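Local atomic coordinates of 5-formaminoimidazole-4-carboxamide-1-(beta)-D-ribofuranosyl 5'-monophosphate synthetase (PDB entry 2R7M), a protein that catalyses the ATP- and formate-dependent formylation of AICAR to FAICAR, a folate-independent step of purine biosynthesis. Residues G204-I209 and Q297-E302; S231-L236 and P251-T256. All coordinates share one frame; numbering follows the deposited sequence.

Contact 1: G204-I209 and Q297-E302. With AMP (adenosine monophosphate), chain E.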
loop_
_atom_site.group_PDB
_atom_site.type_symbol
_atom_site.label_atom_id
_atom_site.label_comp_id
_atom_site.label_asym_id
_atom_site.label_seq_id
_atom_site.Cartn_x
_atom_site.Cartn_y
_atom_site.Cartn_z
ATOM N N GLY A 204 -18.056 30.497 19.297
ATOM C CA GLY A 204 -16.843 29.698 19.300
ATOM C C GLY A 204 -16.613 28.902 18.034
ATOM O O GLY A 204 -17.310 29.068 17.034
ATOM N N THR A 205 -15.616 28.030 18.083
ATOM C CA THR A 205 -15.264 27.220 16.940
ATOM C C THR A 205 -15.995 25.851 16.954
ATOM O O THR A 205 -16.024 25.162 17.965
ATOM C CB THR A 205 -13.738 27.079 16.846
ATOM O OG1 THR A 205 -13.192 26.914 18.154
ATOM C CG2 THR A 205 -13.121 28.324 16.236
ATOM N N ASN A 206 -16.611 25.505 15.829
ATOM C CA ASN A 206 -17.317 24.244 15.647
ATOM C C ASN A 206 -16.426 23.018 15.458
ATOM O O ASN A 206 -15.646 22.932 14.496
ATOM C CB ASN A 206 -18.247 24.350 14.431
ATOM C CG ASN A 206 -19.158 23.130 14.274
ATOM O OD1 ASN A 206 -19.529 22.773 13.162
ATOM N ND2 ASN A 206 -19.511 22.491 15.386
ATOM N N PHE A 207 -16.561 22.070 16.379
ATOM C CA PHE A 207 -16.007 20.731 16.209
ATOM C C PHE A 207 -17.121 19.706 16.334
ATOM O O PHE A 207 -17.695 19.537 17.399
ATOM C CB PHE A 207 -14.934 20.453 17.258
ATOM C CG PHE A 207 -13.761 21.390 17.175
ATOM C CD1 PHE A 207 -12.672 21.085 16.379
ATOM C CD2 PHE A 207 -13.756 22.588 17.882
ATOM C CE1 PHE A 207 -11.589 21.953 16.282
ATOM C CE2 PHE A 207 -12.679 23.457 17.785
ATOM C CZ PHE A 207 -11.598 23.136 16.982
ATOM N N CYS A 208 -17.456 19.046 15.231
ATOM C CA CYS A 208 -18.326 17.892 15.317
ATOM C C CYS A 208 -17.435 16.659 15.467
ATOM O O CYS A 208 -16.747 16.254 14.541
ATOM C CB CYS A 208 -19.250 17.797 14.111
ATOM S SG CYS A 208 -20.131 19.351 13.747
ATOM N N ILE A 209 -17.438 16.091 16.661
ATOM C CA ILE A 209 -16.497 15.045 17.006
ATOM C C ILE A 209 -17.130 13.678 16.816
ATOM O O ILE A 209 -18.170 13.371 17.384
ATOM C CB ILE A 209 -15.944 15.250 18.416
ATOM C CG1 ILE A 209 -15.301 16.641 18.492
ATOM C CG2 ILE A 209 -14.898 14.202 18.747
ATOM C CD1 ILE A 209 -15.229 17.210 19.879
ATOM N N GLN A 297 -21.658 17.280 18.647
ATOM C CA GLN A 297 -21.524 18.523 17.880
ATOM C C GLN A 297 -21.376 19.692 18.845
ATOM O O GLN A 297 -22.327 20.098 19.506
ATOM C CB GLN A 297 -22.726 18.704 16.971
ATOM C CG GLN A 297 -22.940 17.497 16.087
ATOM C CD GLN A 297 -24.382 17.292 15.720
ATOM O OE1 GLN A 297 -24.947 16.223 15.959
ATOM N NE2 GLN A 297 -24.993 18.315 15.131
ATOM N N SER A 298 -20.166 20.215 18.934
ATOM C CA SER A 298 -19.833 21.170 19.971
ATOM C C SER A 298 -19.283 22.496 19.441
ATOM O O SER A 298 -19.008 22.655 18.248
ATOM C CB SER A 298 -18.838 20.535 20.944
ATOM O OG SER A 298 -17.706 20.054 20.245
ATOM N N LEU A 299 -19.151 23.458 20.344
ATOM C CA LEU A 299 -18.542 24.729 20.021
ATOM C C LEU A 299 -17.518 24.987 21.099
ATOM O O LEU A 299 -17.788 24.773 22.272
ATOM C CB LEU A 299 -19.595 25.843 19.978
ATOM C CG LEU A 299 -20.537 25.807 18.766
ATOM C CD1 LEU A 299 -21.876 26.504 19.044
ATOM C CD2 LEU A 299 -19.854 26.376 17.520
ATOM N N CYS A 300 -16.326 25.402 20.698
ATOM C CA CYS A 300 -15.261 25.645 21.654
ATOM C C CYS A 300 -15.189 27.140 21.940
ATOM O O CYS A 300 -14.892 27.936 21.051
ATOM C CB CYS A 300 -13.915 25.120 21.124
ATOM S SG CYS A 300 -12.563 25.253 22.295
ATOM N N ASN A 301 -15.478 27.522 23.178
ATOM C CA ASN A 301 -15.409 28.921 23.546
ATOM C C ASN A 301 -13.981 29.353 23.833
ATOM O O ASN A 301 -13.054 28.536 23.797
ATOM C CB ASN A 301 -16.361 29.260 24.695
ATOM C CG ASN A 301 -16.008 28.562 25.990
ATOM O OD1 ASN A 301 -14.849 28.262 26.263
ATOM N ND2 ASN A 301 -17.014 28.338 26.818
ATOM N N GLU A 302 -13.806 30.643 24.086
ATOM C CA GLU A 302 -12.485 31.207 24.306
ATOM C C GLU A 302 -11.814 30.672 25.575
ATOM O O GLU A 302 -10.608 30.833 25.758
ATOM C CB GLU A 302 -12.556 32.736 24.330
ATOM C CG GLU A 302 -13.599 33.295 25.278
ATOM C CD GLU A 302 -13.574 34.813 25.357
ATOM O OE1 GLU A 302 -13.201 35.468 24.361
ATOM O OE2 GLU A 302 -13.936 35.353 26.420
HETATM P P AMP E . -29.017 22.341 15.173
HETATM O O1P AMP E . -28.143 21.164 14.816
HETATM O O2P AMP E . -30.245 22.511 14.323
HETATM O O3P AMP E . -29.187 22.507 16.663
HETATM O "O5'" AMP E . -28.169 23.653 14.802
HETATM C "C5'" AMP E . -28.073 24.130 13.468
HETATM C "C4'" AMP E . -26.867 25.051 13.462
HETATM O "O4'" AMP E . -27.133 26.209 14.267
HETATM C "C3'" AMP E . -25.658 24.387 14.109
HETATM O "O3'" AMP E . -24.894 23.579 13.205
HETATM C "C2'" AMP E . -24.875 25.575 14.631
HETATM O "O2'" AMP E . -23.998 26.073 13.620
HETATM C "C1'" AMP E . -25.953 26.606 14.964
HETATM N N9 AMP E . -26.204 26.495 16.416
HETATM C C8 AMP E . -26.959 25.542 16.998
HETATM N N7 AMP E . -26.968 25.679 18.346
HETATM C C5 AMP E . -26.211 26.757 18.639
HETATM C C6 AMP E . -25.825 27.475 19.872
HETATM N N6 AMP E . -26.241 27.046 21.087
HETATM N N1 AMP E . -25.014 28.545 19.744
HETATM C C2 AMP E . -24.576 28.969 18.540
HETATM N N3 AMP E . -24.897 28.373 17.379
HETATM C C4 AMP E . -25.692 27.279 17.365
#
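N206 and F207 meet S298 at a doubly used carbonyl: S298 O accepts the side-chain ND2 of N206 at 2.9 Å and the backbone N of F207 at 3.1 Å. The oxygen lies 1° from the amide plane of N206, and CG anti to the backbone N (chi1 -173°) folds that amide back toward the neighbouring strand. F207 O is shared in the same way, by S298 N and by S298 OG at 2.9 Å; the hydroxyl lies in the carbonyl plane, whereas the backbone N stands above it. Further along, T205 and C300 form the next antiparallel hydrogen-bonded pair, with C300 N to T205 O at 2.8 Å. On the face of T205, F207, S298 and C300, C300 CB meets the edge of the F207 ring, 3.9 Å from CE2. On that of N206, C208, Q297 and L299, L299 lies beside N206, its CD2 4.0 Å from N206 CB, while its CD1 reaches the adenine of one AMP, 3.7 Å from C2. Q297 CG lies alongside C208 SG. With an alanine at N206, S298 O is likely to lose one of its two donors, and R228 N of the adjoining strand 219-230 its acceptor N206 OD1. A second subunit covers the T205 side, where its T256 hydroxyl bonds T205 OG1. Strands 205-214 and 292-300 are neighbouring inner strands in the antiparallel sheet of the ATP-grasp fold, with Q297 beside E310; Q297 and E310 are predicted magnesium ligands. The chemistry implies a buried strand pair whose polar groups are tied partly within the sheet and partly to a second subunit.

Contact 2: S231-L236 and P251-T256. With AMP (adenosine monophosphate), chain F.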
loop_
_atom_site.group_PDB
_atom_site.type_symbol
_atom_site.label_atom_id
_atom_site.label_comp_id
_atom_site.label_asym_id
_atom_site.label_seq_id
_atom_site.Cartn_x
_atom_site.Cartn_y
_atom_site.Cartn_z
ATOM N N SER A 231 -26.004 26.823 4.841
ATOM C CA SER A 231 -26.559 27.877 4.002
ATOM C C SER A 231 -27.899 28.298 4.626
ATOM O O SER A 231 -28.650 27.445 5.071
ATOM C CB SER A 231 -26.747 27.351 2.575
ATOM O OG SER A 231 -26.908 28.398 1.630
ATOM N N ASN A 232 -28.215 29.593 4.644
ATOM C CA ASN A 232 -27.441 30.623 3.951
ATOM C C ASN A 232 -26.341 31.247 4.796
ATOM O O ASN A 232 -25.565 32.056 4.302
ATOM C CB ASN A 232 -28.370 31.711 3.376
ATOM C CG ASN A 232 -28.900 32.699 4.442
ATOM O OD1 ASN A 232 -28.592 32.608 5.634
ATOM N ND2 ASN A 232 -29.710 33.651 3.992
ATOM N N ILE A 233 -26.249 30.836 6.056
ATOM C CA ILE A 233 -25.437 31.559 7.030
ATOM C C ILE A 233 -23.964 31.735 6.666
ATOM O O ILE A 233 -23.402 32.822 6.853
ATOM C CB ILE A 233 -25.580 30.983 8.471
ATOM C CG1 ILE A 233 -24.792 31.844 9.474
ATOM C CG2 ILE A 233 -25.153 29.518 8.531
ATOM C CD1 ILE A 233 -25.271 33.291 9.541
ATOM N N ASP A 234 -23.336 30.682 6.145
ATOM C CA ASP A 234 -21.914 30.745 5.842
ATOM C C ASP A 234 -21.664 31.547 4.555
ATOM O O ASP A 234 -20.546 31.992 4.289
ATOM C CB ASP A 234 -21.284 29.345 5.825
ATOM C CG ASP A 234 -21.095 28.778 7.226
ATOM O OD1 ASP A 234 -20.630 29.529 8.107
ATOM O OD2 ASP A 234 -21.417 27.592 7.460
ATOM N N GLY A 235 -22.726 31.752 3.787
ATOM C CA GLY A 235 -22.721 32.710 2.681
ATOM C C GLY A 235 -23.105 34.123 3.118
ATOM O O GLY A 235 -22.580 35.102 2.588
ATOM N N LEU A 236 -24.013 34.229 4.091
ATOM C CA LEU A 236 -24.402 35.526 4.658
ATOM C C LEU A 236 -23.221 36.259 5.314
ATOM O O LEU A 236 -23.007 37.445 5.082
ATOM C CB LEU A 236 -25.555 35.361 5.661
ATOM C CG LEU A 236 -26.060 36.624 6.373
ATOM C CD1 LEU A 236 -26.273 37.731 5.359
ATOM C CD2 LEU A 236 -27.350 36.350 7.148
ATOM N N PRO A 251 -30.699 34.966 8.469
ATOM C CA PRO A 251 -29.870 33.771 8.408
ATOM C C PRO A 251 -30.691 32.488 8.449
ATOM O O PRO A 251 -31.679 32.399 9.169
ATOM C CB PRO A 251 -29.000 33.880 9.662
ATOM C CG PRO A 251 -29.803 34.695 10.609
ATOM C CD PRO A 251 -30.587 35.661 9.765
ATOM N N SER A 252 -30.287 31.511 7.649
ATOM C CA SER A 252 -30.784 30.153 7.805
ATOM C C SER A 252 -29.591 29.237 8.081
ATOM O O SER A 252 -28.442 29.634 7.898
ATOM C CB SER A 252 -31.569 29.711 6.575
ATOM O OG SER A 252 -30.957 30.184 5.395
ATOM N N TYR A 253 -29.863 28.024 8.542
ATOM C CA TYR A 253 -28.803 27.129 8.997
ATOM C C TYR A 253 -28.954 25.740 8.396
ATOM O O TYR A 253 -28.925 24.733 9.106
ATOM C CB TYR A 253 -28.795 27.069 10.527
ATOM C CG TYR A 253 -28.392 28.383 11.158
ATOM C CD1 TYR A 253 -27.077 28.612 11.554
ATOM C CD2 TYR A 253 -29.326 29.412 11.334
ATOM C CE1 TYR A 253 -26.702 29.819 12.125
ATOM C CE2 TYR A 253 -28.958 30.629 11.893
ATOM C CZ TYR A 253 -27.651 30.823 12.289
ATOM O OH TYR A 253 -27.287 32.023 12.841
ATOM N N VAL A 254 -29.124 25.696 7.082
ATOM C CA VAL A 254 -29.361 24.448 6.376
ATOM C C VAL A 254 -28.036 23.755 6.049
ATOM O O VAL A 254 -27.206 24.303 5.321
ATOM C CB VAL A 254 -30.149 24.687 5.079
ATOM C CG1 VAL A 254 -30.479 23.351 4.388
ATOM C CG2 VAL A 254 -31.424 25.478 5.370
ATOM N N ILE A 255 -27.840 22.553 6.593
ATOM C CA ILE A 255 -26.628 21.784 6.318
ATOM C C ILE A 255 -26.469 21.523 4.825
ATOM O O ILE A 255 -27.364 20.970 4.181
ATOM C CB ILE A 255 -26.568 20.439 7.107
ATOM C CG1 ILE A 255 -25.154 19.861 7.046
ATOM C CG2 ILE A 255 -27.565 19.432 6.570
ATOM C CD1 ILE A 255 -24.130 20.722 7.753
ATOM N N THR A 256 -25.336 21.946 4.269
ATOM C CA THR A 256 -25.069 21.707 2.856
ATOM C C THR A 256 -23.795 20.893 2.652
ATOM O O THR A 256 -23.536 20.405 1.559
ATOM C CB THR A 256 -24.940 23.021 2.045
ATOM O OG1 THR A 256 -23.758 23.734 2.438
ATOM C CG2 THR A 256 -26.158 23.898 2.235
HETATM P P AMP F . -30.951 14.287 4.257
HETATM O O1P AMP F . -31.922 15.440 4.400
HETATM O O2P AMP F . -31.612 12.989 3.852
HETATM O O3P AMP F . -29.713 14.607 3.456
HETATM O "O5'" AMP F . -30.365 14.023 5.735
HETATM C "C5'" AMP F . -31.204 13.740 6.851
HETATM C "C4'" AMP F . -30.740 14.534 8.078
HETATM O "O4'" AMP F . -29.413 14.170 8.487
HETATM C "C3'" AMP F . -30.719 16.044 7.850
HETATM O "O3'" AMP F . -31.914 16.636 8.350
HETATM C "C2'" AMP F . -29.511 16.550 8.612
HETATM O "O2'" AMP F . -29.861 17.026 9.915
HETATM C "C1'" AMP F . -28.627 15.333 8.791
HETATM N N9 AMP F . -27.487 15.444 7.845
HETATM C C8 AMP F . -27.493 15.002 6.578
HETATM N N7 AMP F . -26.308 15.245 5.978
HETATM C C5 AMP F . -25.516 15.855 6.875
HETATM C C6 AMP F . -24.134 16.381 6.878
HETATM N N6 AMP F . -23.360 16.297 5.762
HETATM N N1 AMP F . -23.688 16.959 8.022
HETATM C C2 AMP F . -24.459 17.045 9.119
HETATM N N3 AMP F . -25.722 16.591 9.181
HETATM C C4 AMP F . -26.297 15.994 8.107
#
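At the edge, within this chain, of the antiparallel sheet of the ATP-grasp fold, the chain leaving strand 219-230 turns a corner at S231 into the short helix 233-236, and strand 253-263 begins beside it. S231 and V254 are the last hydrogen-bonded pair before the corner: S231 N to V254 O is 2.8 Å and nearly straight at 170°, and V254 N returns to S231 O at 2.7 Å. Beyond a cis peptide bond, N232 and S252 exchange two bonds. N232 N donates to S252 OG at 2.9 Å, and S252 N donates to N232 OD1, from well above the plane of that amide carbonyl rather than along a lone pair. CG of N232 sits between its backbone N and carbonyl carbon (chi1 77°), which brings OD1 to S252 N, and ND2 goes on to N250 O. The S252 hydroxyl is also bonded to E302 of a neighbouring subunit, and S231 OG to the C300 carbonyl of that subunit, so the corner forms part of a subunit interface. The apolar half joins helix 233-236 to P251 and Y253. L236 CD2 and I233 CD1 both rest on P251 CB, the latter at 3.8 Å. Y253, which touches an AMP, presents one ring face to I233. Farther along strand 253-263, I255 packs against the adenine of another AMP, its CG1 3.4 Å from N1. Over the tyrosine, I233 CB makes a CH-pi contact 4.3 Å from the ring centroid and 22° off the normal, offset toward the rim, with CG2 3.7 Å from Y253 CD1.

Both contacts are buried and belong to the same five-stranded antiparallel sheet, their centres about 17 Å apart. Contact 1 joins two inner strands, so its bonds follow a regular register with side-chain donors added to backbone carbonyls. Contact 2 lies where a strand outermost within this chain begins, and pairing there soon gives way to side-chain-to-backbone bonds and apolar packing on a short helix. In sequence, contact 2 is nested inside the loop closed by contact 1. The two sites meet between subunits: the T205 and C300 side of contact 1 in one copy faces the corner of contact 2 in another. Each reaches an AMP, through L299 in contact 1 and through Y253 and I255 in contact 2.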